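Local coordinates for protein AceL NrdHF-1-1 Intein (Metagenome, PDB 6ZGQ) that excises itself, in its naturally split active form, from a precursor protein and joins the flanking segments, and is captured here as a linked, splice-inactive variant, at residues 29-34 against 44-49; 33-38 against 138-143; 64-69 against 149-154. All blocks are in the same frame, centred on the assembly; numbering follows the deposited sequence.

Contact 1: 29-34 against 44-49; sequences EDEVLQ and YTNPTK
Gln34 OE1 is gripped from two directions: Thr45 OG1 donates to it at 3.1 Å, and Gly138 N, outside these segments, gives it a second hydrogen bond. The hydroxyl comes in above the amide's carbonyl plane, 52° out of it. Two conformers are modelled for Thr45; this bond belongs to the one described. With CG between its backbone N and carbonyl carbon (chi1 72°) and the chain extended beyond, Gln34 crosses Thr45 at about a right angle, and its CD rests 3.6 Å from Thr45 CG2. An alanine here would probably leave the Thr45 hydroxyl and the Gly138 N-H without their shared acceptor and open a gap beside the threonine methyl.

The two backbones are pinned by a reciprocal pair, Val32 N to Thr45 O at 2.9 Å and Thr45 N to Val32 O at 3.0 Å. One residue on, Leu33 and Tyr44 form a non-hydrogen-bonded pair, where Tyr44 CA sits 3.2 Å from Val32 O in a CA-H...O contact. On this face of the sheet Leu33 CD1 lies over the Tyr44 ring, 4.0 Å from its centroid, a CH-pi contact toward the rim; Met108 touches both side chains. Past the strands, Asp30 O meets Pro47 CD at 3.2 Å, while its carboxylate turns elsewhere, to Lys21 and Thr27 N. This is a two-stranded antiparallel beta hairpin, strands 32-35 and 42-45, within the all-beta intein fold.

Contact 2: 33-38 against 138-143; sequences LQFDMN and GKSFVV
Phe35 is held to Ser140 through both of its backbone polar atoms. Its carbonyl O accepts the Ser140 hydroxyl, OG, at 2.6 Å, and its N-H goes to Ser140 O at 2.9 Å in a nearly straight bond, 170° at the hydrogen. With chi1 at 81°, Ser140 OG lies between its own backbone N and carbonyl carbon, reaching Phe35 O and also meeting the edge of the Phe35 ring in its plane.

On the strand side of this pair, Val142 N donates to Leu33 O at 2.9 Å, nearly along the C=O axis. Leu33 and Val142 lie side by side and point the same way, CD2 of the leucine 3.6 Å from CG2 of the valine. On the loop side, Gly138 N reaches Gln34 OE1 at 2.9 Å from above the amide plane, 41° out of it. A CB on Gly138 would point toward residues 33-38 and collide with Gln34 NE2. Met37 N gives Gly138 O a weak, long bond of 3.4 Å. Met37 SD packs against Lys139 CB at 3.8 Å, the two side chains crossing at about a right angle, and Lys139 O is taken by Arg75. Asp36 turns its OD1 to Thr39 N. Where the two strands, sharing a single bridge, stop pairing, the Ser140 hydroxyl and the Gln34 amide take over, so that the buried polar groups named here keep partners.

Contact 3: 64-69 against 149-154; sequences AGFDQK and NRSVTG
The Gln68 amide turns its NH2 to two acceptors of the other strand, Ser151 OG and Val152 O, both close to its plane. NE2 donates to Ser151 OG at 2.9 Å and to Val152 O at 3.0 Å, so each of its hydrogens is used, the nitrogen standing 63° out of the Val152 carbonyl plane. Gln68 CG is anti to the carbonyl carbon (chi1 -63°), and the extended chain beyond carries the amide across.

There Gln68 and Thr153 slide past each other in opposite directions. Thr153 OG1 donates to Gln68 OE1 at 2.8 Å from above the amide plane and also bonds His74 NE2, probably the block B histidine of inteins. Strands 66-70 and 150-154 belong to different sheets of the all-beta intein fold; the axes of 66-69 and 150-154 run 48° apart and come within 7.3 Å, so no backbone-to-backbone pairing joins them; the bonds start from side chains. A water sits 2.9 Å from Val152 O and 3.1 Å from Gln68 OE1.

Phe66 meets Ser151 obliquely, its CD1 3.6 Å from Ser151 CB, with Val152 O farther off at the ring edge. Phe100 stacks on that ring. Gly65 O touches Asn149 CB at 3.1 Å.

Contacts 1 and 2 share Leu33 and Gln34 and have centres about 10 Å apart, so strand 32-35 is bound to its hairpin partner on one hand and to strand 140-144 on the other. Strand 140-144 in turn pairs with strand 150-154, tying contact 2 to contact 3 across about 13 Å between centres: Val143 N lies 3.0 Å from Ser151 O and Phe141 O 3.0 Å from Thr153 N, both probable hydrogen bonds. Contacts 1 and 3 do not touch, their nearest atoms being about 6 Å apart. The splicing site probably lies near contacts 2 and 3, since Lys139 bonds to Ala155, which is likely the replaced terminal asparagine, and Thr153 to His74.

Contact 1: 29-34 against 44-49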
ATOM      1  N   GLU A  29       2.349   8.377 -16.928  1.00 12.73           N
ATOM      2  CA  GLU A  29       3.732   8.723 -17.326  1.00 13.86           C
ATOM      3  C   GLU A  29       4.724   8.712 -16.150  1.00 11.59           C
ATOM      4  O   GLU A  29       5.931   8.848 -16.377  1.00 12.75           O
ATOM      5  CB  GLU A  29       3.756  10.094 -18.004  1.00 16.99           C
ATOM      6  CG  GLU A  29       2.977  10.138 -19.306  1.00 20.75           C
ATOM      7  CD  GLU A  29       3.540  11.149 -20.276  1.00 24.71           C
ATOM      8  OE1 GLU A  29       3.638  12.337 -19.903  1.00 29.80           O
ATOM      9  OE2 GLU A  29       3.885  10.756 -21.412  1.00 31.58           O
ATOM     10  N   ASP A  30       4.227   8.553 -14.917  1.00 10.13           N
ATOM     11  CA  ASP A  30       5.092   8.465 -13.721  1.00  9.77           C
ATOM     12  C   ASP A  30       5.764   7.086 -13.671  1.00  9.41           C
ATOM     13  O   ASP A  30       5.213   6.117 -14.195  1.00  9.58           O
ATOM     14  CB  ASP A  30       4.311   8.730 -12.424  1.00  9.95           C
ATOM     15  CG  ASP A  30       4.050  10.202 -12.190  1.00 10.40           C
ATOM     16  OD1 ASP A  30       5.017  10.979 -12.210  1.00 11.15           O
ATOM     17  OD2 ASP A  30       2.874  10.576 -12.011  1.00 11.45           O
ATOM     18  N   GLU A  31       6.941   7.032 -13.048  1.00  9.02           N
ATOM     19  CA  GLU A  31       7.729   5.804 -12.865  1.00  9.15           C
ATOM     20  C   GLU A  31       7.641   5.385 -11.393  1.00  8.55           C
ATOM     21  O   GLU A  31       8.426   5.875 -10.567  1.00  8.97           O
ATOM     22  CB  GLU A  31       9.183   6.053 -13.283  1.00 10.96           C
ATOM     23  CG  GLU A  31       9.309   6.527 -14.719  1.00 12.30           C
ATOM     24  CD  GLU A  31      10.746   6.798 -15.108  1.00 15.42           C
ATOM     25  OE1 GLU A  31      11.247   7.905 -14.819  1.00 19.06           O
ATOM     26  OE2 GLU A  31      11.368   5.898 -15.703  1.00 20.27           O
ATOM     27  N   VAL A  32       6.718   4.465 -11.101  0.77  7.63           N
ATOM     28  CA  VAL A  32       6.344   4.075  -9.731  0.77  7.56           C
ATOM     29  C   VAL A  32       7.186   2.878  -9.303  0.77  7.73           C
ATOM     30  O   VAL A  32       7.371   1.954 -10.107  0.77  8.20           O
ATOM     31  CB  VAL A  32       4.834   3.713  -9.662  0.77  7.02           C
ATOM     32  CG1 VAL A  32       4.443   3.144  -8.304  0.77  6.98           C
ATOM     33  CG2 VAL A  32       3.978   4.931  -9.994  0.77  7.00           C
ATOM     34  N   LEU A  33       7.686   2.900  -8.061  1.00  7.89           N
ATOM     35  CA  LEU A  33       8.411   1.752  -7.483  1.00  8.56           C
ATOM     36  C   LEU A  33       7.396   0.646  -7.198  1.00  9.20           C
ATOM     37  O   LEU A  33       6.590   0.777  -6.261  1.00  8.96           O
ATOM     38  CB  LEU A  33       9.148   2.154  -6.198  1.00  8.54           C
ATOM     39  CG  LEU A  33      10.047   1.072  -5.586  1.00  8.79           C
ATOM     40  CD1 LEU A  33      11.106   0.617  -6.580  1.00  8.35           C
ATOM     41  CD2 LEU A  33      10.697   1.558  -4.301  1.00  8.76           C
ATOM     42  N   GLN A  34       7.407  -0.397  -8.037  1.00  9.90           N
ATOM     43  CA  GLN A  34       6.546  -1.571  -7.866  1.00 10.59           C
ATOM     44  C   GLN A  34       7.351  -2.663  -7.168  1.00 10.82           C
ATOM     45  O   GLN A  34       8.586  -2.592  -7.144  1.00 10.91           O
ATOM     46  CB  GLN A  34       5.959  -2.050  -9.206  1.00 10.90           C
ATOM     47  CG  GLN A  34       6.935  -2.733 -10.150  1.00 11.59           C
ATOM     48  CD  GLN A  34       6.230  -3.658 -11.114  1.00 12.55           C
ATOM     49  OE1 GLN A  34       5.124  -3.372 -11.568  1.00 12.18           O
ATOM     50  NE2 GLN A  34       6.855  -4.785 -11.419  1.00 13.36           N
ATOM     51  N   TYR A  44      10.989   0.144 -11.273  1.00 11.16           N
ATOM     52  CA  TYR A  44      10.143   1.290 -11.645  1.00 11.23           C
ATOM     53  C   TYR A  44       9.401   0.941 -12.951  1.00 11.55           C
ATOM     54  O   TYR A  44      10.028   0.502 -13.923  1.00 11.93           O
ATOM     55  CB  TYR A  44      10.960   2.591 -11.766  1.00 11.18           C
ATOM     56  CG  TYR A  44      11.701   2.966 -10.502  1.00 11.56           C
ATOM     57  CD1 TYR A  44      11.070   3.668  -9.480  1.00 11.58           C
ATOM     58  CD2 TYR A  44      13.032   2.607 -10.320  1.00 12.93           C
ATOM     59  CE1 TYR A  44      11.742   4.005  -8.319  1.00 11.95           C
ATOM     60  CE2 TYR A  44      13.714   2.948  -9.165  1.00 12.74           C
ATOM     61  CZ  TYR A  44      13.065   3.648  -8.167  1.00 12.20           C
ATOM     62  OH  TYR A  44      13.729   3.987  -7.015  1.00 13.23           O
ATOM     63  N   THR A  45       8.075   1.100 -12.941  0.99 11.77           N
ATOM     64  CA  THR A  45       7.194   0.832 -14.092  0.99 11.96           C
ATOM     65  C   THR A  45       6.136   1.939 -14.146  0.99 10.76           C
ATOM     66  O   THR A  45       5.894   2.590 -13.132  0.99  9.57           O
ATOM     67  CB  THR A  45       6.454  -0.517 -13.942  0.99 12.94           C
ATOM     68  OG1 THR A  45       5.726  -0.504 -12.710  0.99 13.11           O
ATOM     69  CG2 THR A  45       7.415  -1.708 -13.948  0.99 12.27           C
ATOM     70  N   ASN A  46       5.537   2.148 -15.320  1.00 10.26           N
ATOM     71  CA  ASN A  46       4.418   3.092 -15.490  1.00 10.18           C
ATOM     72  C   ASN A  46       3.147   2.393 -15.000  1.00 10.30           C
ATOM     73  O   ASN A  46       2.945   1.208 -15.274  1.00 10.46           O
ATOM     74  CB  ASN A  46       4.300   3.557 -16.948  1.00 10.58           C
ATOM     75  CG  ASN A  46       5.559   4.240 -17.437  1.00 10.73           C
ATOM     76  OD1 ASN A  46       5.835   5.391 -17.097  1.00 11.60           O
ATOM     77  ND2 ASN A  46       6.344   3.520 -18.218  1.00 12.70           N
ATOM     78  N   PRO A  47       2.293   3.105 -14.233  1.00  9.44           N
ATOM     79  CA  PRO A  47       0.954   2.576 -13.950  1.00  9.54           C
ATOM     80  C   PRO A  47       0.188   2.416 -15.265  1.00  9.93           C
ATOM     81  O   PRO A  47       0.405   3.219 -16.173  1.00 10.22           O
ATOM     82  CB  PRO A  47       0.294   3.651 -13.069  1.00  9.10           C
ATOM     83  CG  PRO A  47       1.378   4.598 -12.667  1.00  8.80           C
ATOM     84  CD  PRO A  47       2.544   4.407 -13.597  1.00  8.50           C
ATOM     85  N   THR A  48      -0.664   1.387 -15.354  1.00  9.87           N
ATOM     86  CA  THR A  48      -1.511   1.121 -16.531  1.00 10.35           C
ATOM     87  C   THR A  48      -2.927   1.694 -16.331  1.00 10.47           C
ATOM     88  O   THR A  48      -3.648   1.868 -17.308  1.00 10.46           O
ATOM     89  CB  THR A  48      -1.600  -0.387 -16.837  1.00 10.41           C
ATOM     90  OG1 THR A  48      -2.192  -1.048 -15.718  1.00 10.36           O
ATOM     91  CG2 THR A  48      -0.216  -0.976 -17.126  1.00 10.55           C
ATOM     92  N   LYS A  49      -3.308   1.989 -15.085  1.00 10.31           N
ATOM     93  CA  LYS A  49      -4.506   2.797 -14.807  1.00 12.34           C
ATOM     94  C   LYS A  49      -4.424   3.478 -13.440  1.00 12.23           C
ATOM     95  O   LYS A  49      -3.767   2.949 -12.531  1.00 12.38           O
ATOM     96  CB  LYS A  49      -5.799   1.972 -14.944  1.00 13.67           C
ATOM     97  CG  LYS A  49      -5.890   0.734 -14.067  1.00 15.69           C
ATOM     98  CD  LYS A  49      -7.303   0.163 -14.009  1.00 17.53           C
ATOM     99  CE  LYS A  49      -7.724  -0.502 -15.316  1.00 18.87           C
ATOM    100  NZ  LYS A  49      -6.962  -1.752 -15.606  1.00 19.00           N
TER

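Contact 2: 33-38 against 138-143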
ATOM      1  N   LEU A  33       7.686   2.900  -8.061  1.00  7.89           N
ATOM      2  CA  LEU A  33       8.411   1.752  -7.483  1.00  8.56           C
ATOM      3  C   LEU A  33       7.396   0.646  -7.198  1.00  9.20           C
ATOM      4  O   LEU A  33       6.590   0.777  -6.261  1.00  8.96           O
ATOM      5  CB  LEU A  33       9.148   2.154  -6.198  1.00  8.54           C
ATOM      6  CG  LEU A  33      10.047   1.072  -5.586  1.00  8.79           C
ATOM      7  CD1 LEU A  33      11.106   0.617  -6.580  1.00  8.35           C
ATOM      8  CD2 LEU A  33      10.697   1.558  -4.301  1.00  8.76           C
ATOM      9  N   GLN A  34       7.407  -0.397  -8.037  1.00  9.90           N
ATOM     10  CA  GLN A  34       6.546  -1.571  -7.866  1.00 10.59           C
ATOM     11  C   GLN A  34       7.351  -2.663  -7.168  1.00 10.82           C
ATOM     12  O   GLN A  34       8.586  -2.592  -7.144  1.00 10.91           O
ATOM     13  CB  GLN A  34       5.959  -2.050  -9.206  1.00 10.90           C
ATOM     14  CG  GLN A  34       6.935  -2.733 -10.150  1.00 11.59           C
ATOM     15  CD  GLN A  34       6.230  -3.658 -11.114  1.00 12.55           C
ATOM     16  OE1 GLN A  34       5.124  -3.372 -11.568  1.00 12.18           O
ATOM     17  NE2 GLN A  34       6.855  -4.785 -11.419  1.00 13.36           N
ATOM     18  N   PHE A  35       6.629  -3.621  -6.580  1.00 11.12           N
ATOM     19  CA  PHE A  35       7.164  -4.838  -5.957  1.00 12.52           C
ATOM     20  C   PHE A  35       6.448  -6.020  -6.626  1.00 15.08           C
ATOM     21  O   PHE A  35       5.213  -6.108  -6.572  1.00 13.39           O
ATOM     22  CB  PHE A  35       6.907  -4.793  -4.444  1.00 12.17           C
ATOM     23  CG  PHE A  35       7.415  -5.988  -3.673  1.00 13.42           C
ATOM     24  CD1 PHE A  35       8.770  -6.162  -3.439  1.00 14.22           C
ATOM     25  CD2 PHE A  35       6.527  -6.912  -3.140  1.00 13.65           C
ATOM     26  CE1 PHE A  35       9.232  -7.242  -2.706  1.00 15.64           C
ATOM     27  CE2 PHE A  35       6.981  -7.997  -2.411  1.00 14.47           C
ATOM     28  CZ  PHE A  35       8.336  -8.166  -2.197  1.00 16.08           C
ATOM     29  N   ASP A  36       7.215  -6.889  -7.291  1.00 14.17           N
ATOM     30  CA  ASP A  36       6.648  -8.043  -8.007  1.00 15.91           C
ATOM     31  C   ASP A  36       6.351  -9.141  -6.979  1.00 16.50           C
ATOM     32  O   ASP A  36       7.269  -9.589  -6.283  1.00 18.68           O
ATOM     33  CB  ASP A  36       7.599  -8.531  -9.102  1.00 17.73           C
ATOM     34  CG  ASP A  36       7.000  -9.646  -9.923  1.00 22.03           C
ATOM     35  OD1 ASP A  36       6.998 -10.794  -9.434  1.00 25.05           O
ATOM     36  OD2 ASP A  36       6.502  -9.363 -11.031  1.00 23.16           O
ATOM     37  N   MET A  37       5.074  -9.530  -6.863  1.00 15.90           N
ATOM     38  CA  MET A  37       4.613 -10.490  -5.846  1.00 16.25           C
ATOM     39  C   MET A  37       5.182 -11.891  -6.091  1.00 19.02           C
ATOM     40  O   MET A  37       5.373 -12.642  -5.129  1.00 20.70           O
ATOM     41  CB  MET A  37       3.083 -10.558  -5.808  1.00 15.13           C
ATOM     42  CG  MET A  37       2.423  -9.332  -5.204  1.00 14.59           C
ATOM     43  SD  MET A  37       0.634  -9.426  -5.357  1.00 17.20           S
ATOM     44  CE  MET A  37       0.250 -10.627  -4.083  1.00 17.67           C
ATOM     45  N   ASN A  38       5.444 -12.226  -7.362  1.00 20.79           N
ATOM     46  CA  ASN A  38       5.957 -13.551  -7.760  1.00 23.07           C
ATOM     47  C   ASN A  38       7.473 -13.677  -7.527  1.00 23.40           C
ATOM     48  O   ASN A  38       7.928 -14.748  -7.104  1.00 22.47           O
ATOM     49  CB  ASN A  38       5.616 -13.868  -9.228  1.00 26.98           C
ATOM     50  CG  ASN A  38       4.118 -13.933  -9.487  1.00 28.97           C
ATOM     51  OD1 ASN A  38       3.344 -14.356  -8.628  1.00 33.46           O
ATOM     52  ND2 ASN A  38       3.705 -13.522 -10.681  1.00 32.09           N
ATOM     53  N   GLY A 138       3.397  -5.653 -11.470  1.00 12.47           N
ATOM     54  CA  GLY A 138       3.822  -6.448 -10.308  1.00 12.27           C
ATOM     55  C   GLY A 138       2.714  -6.641  -9.279  1.00 12.64           C
ATOM     56  O   GLY A 138       2.881  -7.450  -8.360  1.00 14.41           O
ATOM     57  N   LYS A 139       1.621  -5.876  -9.426  1.00 12.57           N
ATOM     58  CA  LYS A 139       0.377  -5.981  -8.627  1.00 11.83           C
ATOM     59  C   LYS A 139       0.520  -5.383  -7.224  1.00 10.15           C
ATOM     60  O   LYS A 139      -0.398  -5.533  -6.409  1.00  9.40           O
ATOM     61  CB  LYS A 139      -0.121  -7.434  -8.523  1.00 13.76           C
ATOM     62  CG  LYS A 139      -0.404  -8.133  -9.851  1.00 16.38           C
ATOM     63  CD  LYS A 139      -1.011  -9.524  -9.662  1.00 20.14           C
ATOM     64  CE  LYS A 139      -0.064 -10.535  -9.019  1.00 23.99           C
ATOM     65  NZ  LYS A 139       1.062 -10.954  -9.902  1.00 27.86           N
ATOM     66  N   SER A 140       1.648  -4.715  -6.951  1.00  9.93           N
ATOM     67  CA  SER A 140       1.879  -3.995  -5.681  1.00 10.14           C
ATOM     68  C   SER A 140       2.953  -2.924  -5.887  1.00  9.94           C
ATOM     69  O   SER A 140       3.787  -3.073  -6.791  1.00 10.45           O
ATOM     70  CB  SER A 140       2.272  -4.963  -4.566  1.00  9.77           C
ATOM     71  OG  SER A 140       3.647  -5.305  -4.632  1.00 10.33           O
ATOM     72  N   PHE A 141       2.914  -1.862  -5.073  1.00  9.93           N
ATOM     73  CA  PHE A 141       3.855  -0.724  -5.176  1.00  9.67           C
ATOM     74  C   PHE A 141       4.144  -0.139  -3.787  1.00  8.69           C
ATOM     75  O   PHE A 141       3.485  -0.516  -2.814  1.00  8.36           O
ATOM     76  CB  PHE A 141       3.339   0.338  -6.168  1.00 10.38           C
ATOM     77  CG  PHE A 141       1.978   0.895  -5.830  1.00 10.98           C
ATOM     78  CD1 PHE A 141       1.849   1.948  -4.942  1.00 12.22           C
ATOM     79  CD2 PHE A 141       0.831   0.362  -6.398  1.00 12.84           C
ATOM     80  CE1 PHE A 141       0.603   2.461  -4.624  1.00 10.37           C
ATOM     81  CE2 PHE A 141      -0.415   0.870  -6.084  1.00 11.14           C
ATOM     82  CZ  PHE A 141      -0.530   1.915  -5.190  1.00 11.28           C
ATOM     83  N   VAL A 142       5.147   0.741  -3.709  1.00  7.55           N
ATOM     84  CA  VAL A 142       5.665   1.283  -2.440  1.00  7.15           C
ATOM     85  C   VAL A 142       5.010   2.645  -2.172  1.00  7.44           C
ATOM     86  O   VAL A 142       4.981   3.505  -3.064  1.00  7.57           O
ATOM     87  CB  VAL A 142       7.221   1.378  -2.458  1.00  6.01           C
ATOM     88  CG1 VAL A 142       7.784   1.947  -1.159  1.00  6.02           C
ATOM     89  CG2 VAL A 142       7.836   0.007  -2.707  1.00  5.28           C
ATOM     90  N   VAL A 143       4.458   2.803  -0.966  1.00  7.64           N
ATOM     91  CA  VAL A 143       3.883   4.074  -0.482  1.00  7.82           C
ATOM     92  C   VAL A 143       4.727   4.572   0.698  1.00  8.10           C
ATOM     93  O   VAL A 143       5.344   3.752   1.393  1.00  8.30           O
ATOM     94  CB  VAL A 143       2.395   3.929  -0.060  1.00  7.66           C
ATOM     95  CG1 VAL A 143       1.500   3.674  -1.268  1.00  7.67           C
ATOM     96  CG2 VAL A 143       2.198   2.835   0.982  1.00  7.65           C
TER

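Contact 3: 64-69 against 149-154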
ATOM      1  N   ALA A  64       4.655  -0.029  14.303  1.00 15.15           N
ATOM      2  CA  ALA A  64       6.048  -0.439  14.063  1.00 17.41           C
ATOM      3  C   ALA A  64       6.608   0.006  12.704  1.00 17.41           C
ATOM      4  O   ALA A  64       7.280  -0.782  12.029  1.00 19.13           O
ATOM      5  CB  ALA A  64       6.168  -1.951  14.227  1.00 20.38           C
ATOM      6  N   GLY A  65       6.340   1.263  12.330  1.00 16.64           N
ATOM      7  CA  GLY A  65       6.832   1.868  11.078  1.00 16.95           C
ATOM      8  C   GLY A  65       5.953   1.575   9.870  1.00 14.97           C
ATOM      9  O   GLY A  65       6.307   1.969   8.755  1.00 15.09           O
ATOM     10  N   PHE A  66       4.826   0.886  10.097  1.00 13.60           N
ATOM     11  CA  PHE A  66       3.804   0.582   9.076  1.00 11.91           C
ATOM     12  C   PHE A  66       2.572   1.477   9.326  1.00 11.60           C
ATOM     13  O   PHE A  66       2.011   1.485  10.434  1.00 12.47           O
ATOM     14  CB  PHE A  66       3.437  -0.915   9.136  1.00 11.84           C
ATOM     15  CG  PHE A  66       2.544  -1.389   8.015  1.00 10.70           C
ATOM     16  CD1 PHE A  66       3.061  -1.662   6.760  1.00 10.91           C
ATOM     17  CD2 PHE A  66       1.189  -1.587   8.231  1.00 10.42           C
ATOM     18  CE1 PHE A  66       2.240  -2.102   5.737  1.00 10.95           C
ATOM     19  CE2 PHE A  66       0.360  -2.022   7.212  1.00 10.74           C
ATOM     20  CZ  PHE A  66       0.885  -2.275   5.959  1.00 10.58           C
ATOM     21  N   ASP A  67       2.184   2.256   8.314  1.00 10.81           N
ATOM     22  CA  ASP A  67       0.932   3.040   8.346  1.00 10.44           C
ATOM     23  C   ASP A  67       0.329   3.076   6.944  1.00  9.61           C
ATOM     24  O   ASP A  67       0.970   3.603   6.029  1.00  9.69           O
ATOM     25  CB  ASP A  67       1.173   4.472   8.847  1.00 11.78           C
ATOM     26  CG  ASP A  67      -0.113   5.175   9.281  1.00 12.64           C
ATOM     27  OD1 ASP A  67      -1.004   5.391   8.431  1.00 14.31           O
ATOM     28  OD2 ASP A  67      -0.231   5.497  10.478  1.00 14.02           O
ATOM     29  N   GLN A  68      -0.871   2.498   6.792  1.00  9.02           N
ATOM     30  CA  GLN A  68      -1.658   2.550   5.548  1.00  8.79           C
ATOM     31  C   GLN A  68      -3.116   2.900   5.896  1.00  8.71           C
ATOM     32  O   GLN A  68      -3.650   2.399   6.896  1.00  8.48           O
ATOM     33  CB  GLN A  68      -1.548   1.223   4.781  1.00  8.37           C
ATOM     34  CG  GLN A  68      -0.121   0.938   4.326  1.00  9.10           C
ATOM     35  CD  GLN A  68       0.007  -0.216   3.358  1.00 10.26           C
ATOM     36  OE1 GLN A  68      -0.976  -0.852   2.969  1.00 10.16           O
ATOM     37  NE2 GLN A  68       1.242  -0.494   2.960  1.00  9.80           N
ATOM     38  N   LYS A  69      -3.701   3.802   5.099  1.00  8.94           N
ATOM     39  CA  LYS A  69      -5.099   4.230   5.207  1.00  9.84           C
ATOM     40  C   LYS A  69      -5.755   3.870   3.865  1.00  9.56           C
ATOM     41  O   LYS A  69      -5.445   4.485   2.836  1.00 10.65           O
ATOM     42  CB  LYS A  69      -5.162   5.733   5.535  1.00 10.81           C
ATOM     43  CG  LYS A  69      -4.508   6.082   6.872  1.00 11.45           C
ATOM     44  CD  LYS A  69      -4.606   7.561   7.219  1.00 13.97           C
ATOM     45  CE  LYS A  69      -3.738   7.923   8.415  1.00 14.96           C
ATOM     46  NZ  LYS A  69      -2.325   8.178   8.020  1.00 18.48           N
ATOM     47  N   ASN A 149       8.157   6.619   6.371  1.00 10.63           N
ATOM     48  CA  ASN A 149       8.292   5.150   6.315  1.00 10.57           C
ATOM     49  C   ASN A 149       7.666   4.630   5.025  1.00 10.48           C
ATOM     50  O   ASN A 149       6.547   5.042   4.688  1.00 12.07           O
ATOM     51  CB  ASN A 149       7.615   4.463   7.511  1.00 11.11           C
ATOM     52  CG  ASN A 149       8.106   4.974   8.849  1.00 11.50           C
ATOM     53  OD1 ASN A 149       7.316   5.444   9.668  1.00 14.92           O
ATOM     54  ND2 ASN A 149       9.409   4.888   9.078  1.00 10.48           N
ATOM     55  N   ARG A 150       8.377   3.740   4.326  1.00  9.77           N
ATOM     56  CA  ARG A 150       7.916   3.134   3.069  1.00  9.50           C
ATOM     57  C   ARG A 150       7.480   1.685   3.343  1.00  8.90           C
ATOM     58  O   ARG A 150       8.083   1.013   4.185  1.00  8.84           O
ATOM     59  CB  ARG A 150       9.015   3.231   1.995  1.00  9.77           C
ATOM     60  CG  ARG A 150       9.401   4.673   1.703  1.00 11.00           C
ATOM     61  CD  ARG A 150      10.277   4.891   0.482  1.00 11.85           C
ATOM     62  NE  ARG A 150      10.472   6.331   0.334  1.00 12.61           N
ATOM     63  CZ  ARG A 150      11.305   7.069   1.065  1.00 13.12           C
ATOM     64  NH1 ARG A 150      12.080   6.520   1.999  1.00 13.45           N
ATOM     65  NH2 ARG A 150      11.371   8.378   0.853  1.00 13.53           N
ATOM     66  N   SER A 151       6.400   1.256   2.678  1.00  8.06           N
ATOM     67  CA  SER A 151       5.827  -0.096   2.805  1.00  8.12           C
ATOM     68  C   SER A 151       5.170  -0.507   1.491  1.00  7.97           C
ATOM     69  O   SER A 151       4.888   0.364   0.656  1.00  8.04           O
ATOM     70  CB  SER A 151       4.808  -0.153   3.946  1.00  7.82           C
ATOM     71  OG  SER A 151       3.730   0.753   3.743  1.00  8.46           O
ATOM     72  N   VAL A 152       4.956  -1.815   1.312  1.00  7.63           N
ATOM     73  CA  VAL A 152       4.347  -2.382   0.093  1.00  7.80           C
ATOM     74  C   VAL A 152       2.834  -2.437   0.334  1.00  7.59           C
ATOM     75  O   VAL A 152       2.409  -2.846   1.418  1.00  7.75           O
ATOM     76  CB  VAL A 152       4.930  -3.787  -0.234  1.00  7.81           C
ATOM     77  CG1 VAL A 152       4.202  -4.475  -1.386  1.00  7.87           C
ATOM     78  CG2 VAL A 152       6.420  -3.686  -0.551  1.00  7.75           C
ATOM     79  N   THR A 153       2.051  -1.977  -0.645  1.00  7.07           N
ATOM     80  CA  THR A 153       0.580  -2.031  -0.599  1.00  6.95           C
ATOM     81  C   THR A 153       0.062  -2.563  -1.940  1.00  7.08           C
ATOM     82  O   THR A 153       0.788  -2.480  -2.938  1.00  7.89           O
ATOM     83  CB  THR A 153      -0.022  -0.650  -0.268  1.00  6.39           C
ATOM     84  OG1 THR A 153      -1.350  -0.841   0.219  1.00  6.61           O
ATOM     85  CG2 THR A 153      -0.037   0.280  -1.483  1.00  6.05           C
ATOM     86  N   GLY A 154      -1.150  -3.122  -1.957  1.00  7.01           N
ATOM     87  CA  GLY A 154      -1.735  -3.691  -3.180  1.00  7.53           C
ATOM     88  C   GLY A 154      -2.094  -2.643  -4.221  1.00  7.57           C
ATOM     89  O   GLY A 154      -2.548  -1.548  -3.858  1.00 10.26           O
TER
HETATM   90  O   HOH W   1      -0.255  -3.790   2.235  1.00  9.26           O